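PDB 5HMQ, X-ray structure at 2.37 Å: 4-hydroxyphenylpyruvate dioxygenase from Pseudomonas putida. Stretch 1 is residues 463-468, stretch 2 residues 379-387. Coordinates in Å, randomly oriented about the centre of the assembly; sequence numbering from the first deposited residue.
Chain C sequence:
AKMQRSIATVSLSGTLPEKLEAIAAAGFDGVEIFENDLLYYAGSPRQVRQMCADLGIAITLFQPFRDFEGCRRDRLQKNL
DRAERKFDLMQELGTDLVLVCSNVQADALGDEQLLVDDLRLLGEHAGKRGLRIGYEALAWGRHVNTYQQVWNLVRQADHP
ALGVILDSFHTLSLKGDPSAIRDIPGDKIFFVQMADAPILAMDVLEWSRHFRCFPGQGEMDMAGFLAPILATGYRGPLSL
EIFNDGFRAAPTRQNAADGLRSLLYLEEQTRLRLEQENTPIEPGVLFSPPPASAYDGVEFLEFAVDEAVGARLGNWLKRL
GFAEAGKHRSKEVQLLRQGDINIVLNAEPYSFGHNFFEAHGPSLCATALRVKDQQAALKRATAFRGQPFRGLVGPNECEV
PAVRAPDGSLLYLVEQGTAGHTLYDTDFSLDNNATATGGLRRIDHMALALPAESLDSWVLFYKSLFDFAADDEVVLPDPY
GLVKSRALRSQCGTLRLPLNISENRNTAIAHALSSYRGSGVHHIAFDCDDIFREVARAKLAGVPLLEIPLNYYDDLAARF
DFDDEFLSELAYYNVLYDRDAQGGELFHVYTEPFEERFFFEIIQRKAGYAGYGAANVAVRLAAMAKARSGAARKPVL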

# COMPACT_ATOMS: atom_id res chain seq x y z
N LYS C 463 -16.97 -11.18 1.95
CA LYS C 463 -17.19 -12.55 2.39
C LYS C 463 -17.85 -12.61 3.76
O LYS C 463 -18.73 -13.46 4.00
CB LYS C 463 -15.87 -13.33 2.41
CG LYS C 463 -15.44 -13.90 1.08
CD LYS C 463 -14.24 -14.82 1.26
CE LYS C 463 -13.97 -15.64 0.01
NZ LYS C 463 -12.79 -16.54 0.20
N SER C 464 -17.45 -11.74 4.68
CA SER C 464 -17.95 -11.84 6.05
C SER C 464 -19.26 -11.08 6.24
O SER C 464 -20.25 -11.65 6.69
CB SER C 464 -16.89 -11.36 7.04
OG SER C 464 -16.57 -10.00 6.86
N LEU C 465 -19.28 -9.78 5.90
CA LEU C 465 -20.46 -8.97 6.17
C LEU C 465 -21.66 -9.42 5.34
O LEU C 465 -22.80 -9.34 5.82
CB LEU C 465 -20.17 -7.50 5.91
CG LEU C 465 -19.57 -6.69 7.06
CD1 LEU C 465 -18.08 -7.00 7.23
CD2 LEU C 465 -19.79 -5.20 6.87
N PHE C 466 -21.44 -9.88 4.11
CA PHE C 466 -22.53 -10.18 3.20
C PHE C 466 -22.53 -11.63 2.73
O PHE C 466 -23.35 -11.99 1.86
CB PHE C 466 -22.48 -9.23 2.00
CG PHE C 466 -22.64 -7.79 2.39
CD1 PHE C 466 -23.90 -7.26 2.64
CD2 PHE C 466 -21.54 -6.97 2.53
CE1 PHE C 466 -24.06 -5.94 3.01
CE2 PHE C 466 -21.69 -5.64 2.90
CZ PHE C 466 -22.95 -5.13 3.14
N ASP C 467 -21.65 -12.47 3.27
CA ASP C 467 -21.61 -13.91 2.97
C ASP C 467 -21.48 -14.17 1.47
O ASP C 467 -22.12 -15.05 0.91
CB ASP C 467 -22.84 -14.62 3.54
CG ASP C 467 -22.64 -16.12 3.65
OD1 ASP C 467 -21.48 -16.56 3.72
OD2 ASP C 467 -23.65 -16.86 3.69
N PHE C 468 -20.63 -13.38 0.81
CA PHE C 468 -20.27 -13.68 -0.57
C PHE C 468 -19.30 -14.85 -0.62
O PHE C 468 -18.65 -15.20 0.37
CB PHE C 468 -19.65 -12.45 -1.25
CG PHE C 468 -20.66 -11.43 -1.70
CD1 PHE C 468 -21.92 -11.37 -1.13
CD2 PHE C 468 -20.34 -10.52 -2.70
CE1 PHE C 468 -22.84 -10.42 -1.54
CE2 PHE C 468 -21.26 -9.58 -3.12
CZ PHE C 468 -22.51 -9.53 -2.54
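Stretch 2, residues 379-387: KRATAFRGQ

Where a helix ends against the end of another, the packing is often carried by a few side chains and by main-chain atoms that the last turns leave accessible, and the pair of segments in this dioxygenase is a compact example. Stretch 2 is helical from K379 to A383, continuing a helix that begins earlier in the chain, and F384 is the first residue to leave helical phi/psi. The last turn is held by backbone hydrogen bonds from A383 N to K379 O (2.8 Å) and from F384 N to R380 O (3.0 Å). R385 then takes up a left-handed conformation, with phi/psi of 66/36°, and G386 continues in an extended one, at -78/167°. Two further bonds, R385 N to T382 O and G386 N to A381 O, both 2.8 Å, fold this exit back on the helix. Stretch 1 likewise enters as helix and passes into a loop, in which D467 also adopts left-handed angles (56/41°). The backbones come closest at L465 and A381, whose CA atoms are 4.7 Å apart.

The small residues A381 and G386 both lie against the side chain of L465. L465 has its CA-to-CB bond directed away from stretch 2, yet with chi1 in m and chi2 in p the end of its side chain comes nearer. Its CD2 lies 3.8 Å from A381 CB and 4.0 Å from G386 CA, while its CD1 reaches F384 CB at 3.7 Å. The absence of a side chain at G386 matters here: an ideal CB would lie 2.7 Å from L465 CD2, too close to be accommodated in the present arrangement.

The CA-to-CB bond of F384 points toward stretch 1, and its ring offers a face to S464. The CB of S464 stands 4.0 Å from the centroid of the F384 ring, 17° off the ring normal, a CH-pi contact, while S464 OG is hydrogen-bonded elsewhere in the structure.

R380 completes the contact from the preceding turn. Its CA-to-CB bond runs sideways, but the extended t, t start of the side chain brings its end nearer to stretch 1. R380 CD lies 3.1 Å from L465 O, and the carbonyl oxygens of S464 and L465 both lie at the guanidinium edge, near its plane. D467 covers one face of the group, its CB 4.0 Å from R380 NH1. The contact thus combines apolar packing around L465 with an arginine set beside main-chain carbonyls, burying 345 Å² over both sides.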

# COMPACT_ATOMS: atom_id res chain seq x y z
N LYS C 379 -27.88 -6.17 10.96
CA LYS C 379 -27.33 -6.70 12.20
C LYS C 379 -26.09 -7.54 11.95
O LYS C 379 -25.16 -7.52 12.76
CB LYS C 379 -28.40 -7.51 12.94
CG LYS C 379 -29.45 -6.65 13.62
CD LYS C 379 -30.57 -7.49 14.22
CE LYS C 379 -31.70 -6.61 14.72
NZ LYS C 379 -32.86 -7.41 15.19
N ARG C 380 -26.04 -8.26 10.83
CA ARG C 380 -24.84 -9.02 10.50
C ARG C 380 -23.67 -8.10 10.18
O ARG C 380 -22.54 -8.35 10.63
CB ARG C 380 -25.11 -9.96 9.32
CG ARG C 380 -23.83 -10.51 8.71
CD ARG C 380 -24.11 -11.52 7.63
NE ARG C 380 -24.01 -12.88 8.14
CZ ARG C 380 -22.97 -13.68 7.93
NH1 ARG C 380 -21.93 -13.25 7.22
NH2 ARG C 380 -22.96 -14.90 8.43
N ALA C 381 -23.91 -7.05 9.40
CA ALA C 381 -22.84 -6.10 9.09
C ALA C 381 -22.30 -5.46 10.36
O ALA C 381 -21.09 -5.23 10.49
CB ALA C 381 -23.34 -5.04 8.12
N THR C 382 -23.18 -5.15 11.31
CA THR C 382 -22.74 -4.61 12.60
C THR C 382 -21.99 -5.66 13.41
O THR C 382 -21.00 -5.35 14.07
CB THR C 382 -23.94 -4.08 13.38
OG1 THR C 382 -24.62 -3.09 12.60
CG2 THR C 382 -23.49 -3.47 14.70
N ALA C 383 -22.45 -6.92 13.38
CA ALA C 383 -21.79 -7.97 14.13
C ALA C 383 -20.35 -8.18 13.66
O ALA C 383 -19.47 -8.48 14.47
CB ALA C 383 -22.57 -9.28 14.02
N PHE C 384 -20.10 -8.02 12.36
CA PHE C 384 -18.75 -8.07 11.83
C PHE C 384 -18.07 -6.70 11.84
O PHE C 384 -17.06 -6.51 11.16
CB PHE C 384 -18.75 -8.66 10.42
CG PHE C 384 -18.91 -10.15 10.39
CD1 PHE C 384 -17.85 -10.98 10.71
CD2 PHE C 384 -20.12 -10.72 10.05
CE1 PHE C 384 -17.99 -12.35 10.69
CE2 PHE C 384 -20.27 -12.10 10.03
CZ PHE C 384 -19.21 -12.91 10.35
N ARG C 385 -18.64 -5.75 12.60
CA ARG C 385 -18.00 -4.48 12.91
C ARG C 385 -17.81 -3.60 11.67
O ARG C 385 -16.82 -2.89 11.54
CB ARG C 385 -16.67 -4.70 13.63
CG ARG C 385 -16.84 -5.52 14.89
CD ARG C 385 -15.54 -6.09 15.40
NE ARG C 385 -15.78 -6.95 16.55
CZ ARG C 385 -15.33 -6.71 17.78
NH1 ARG C 385 -14.61 -5.62 18.02
NH2 ARG C 385 -15.60 -7.56 18.77
N GLY C 386 -18.78 -3.66 10.76
CA GLY C 386 -18.86 -2.63 9.75
C GLY C 386 -19.48 -1.38 10.34
O GLY C 386 -20.04 -1.40 11.44
N GLN C 387 -19.37 -0.28 9.61
CA GLN C 387 -19.91 0.97 10.12
C GLN C 387 -21.29 1.21 9.53
O GLN C 387 -21.39 1.50 8.33
CB GLN C 387 -18.99 2.15 9.80
CG GLN C 387 -19.52 3.47 10.32
CD GLN C 387 -18.58 4.63 10.08
OE1 GLN C 387 -17.65 4.54 9.28
NE2 GLN C 387 -18.81 5.74 10.78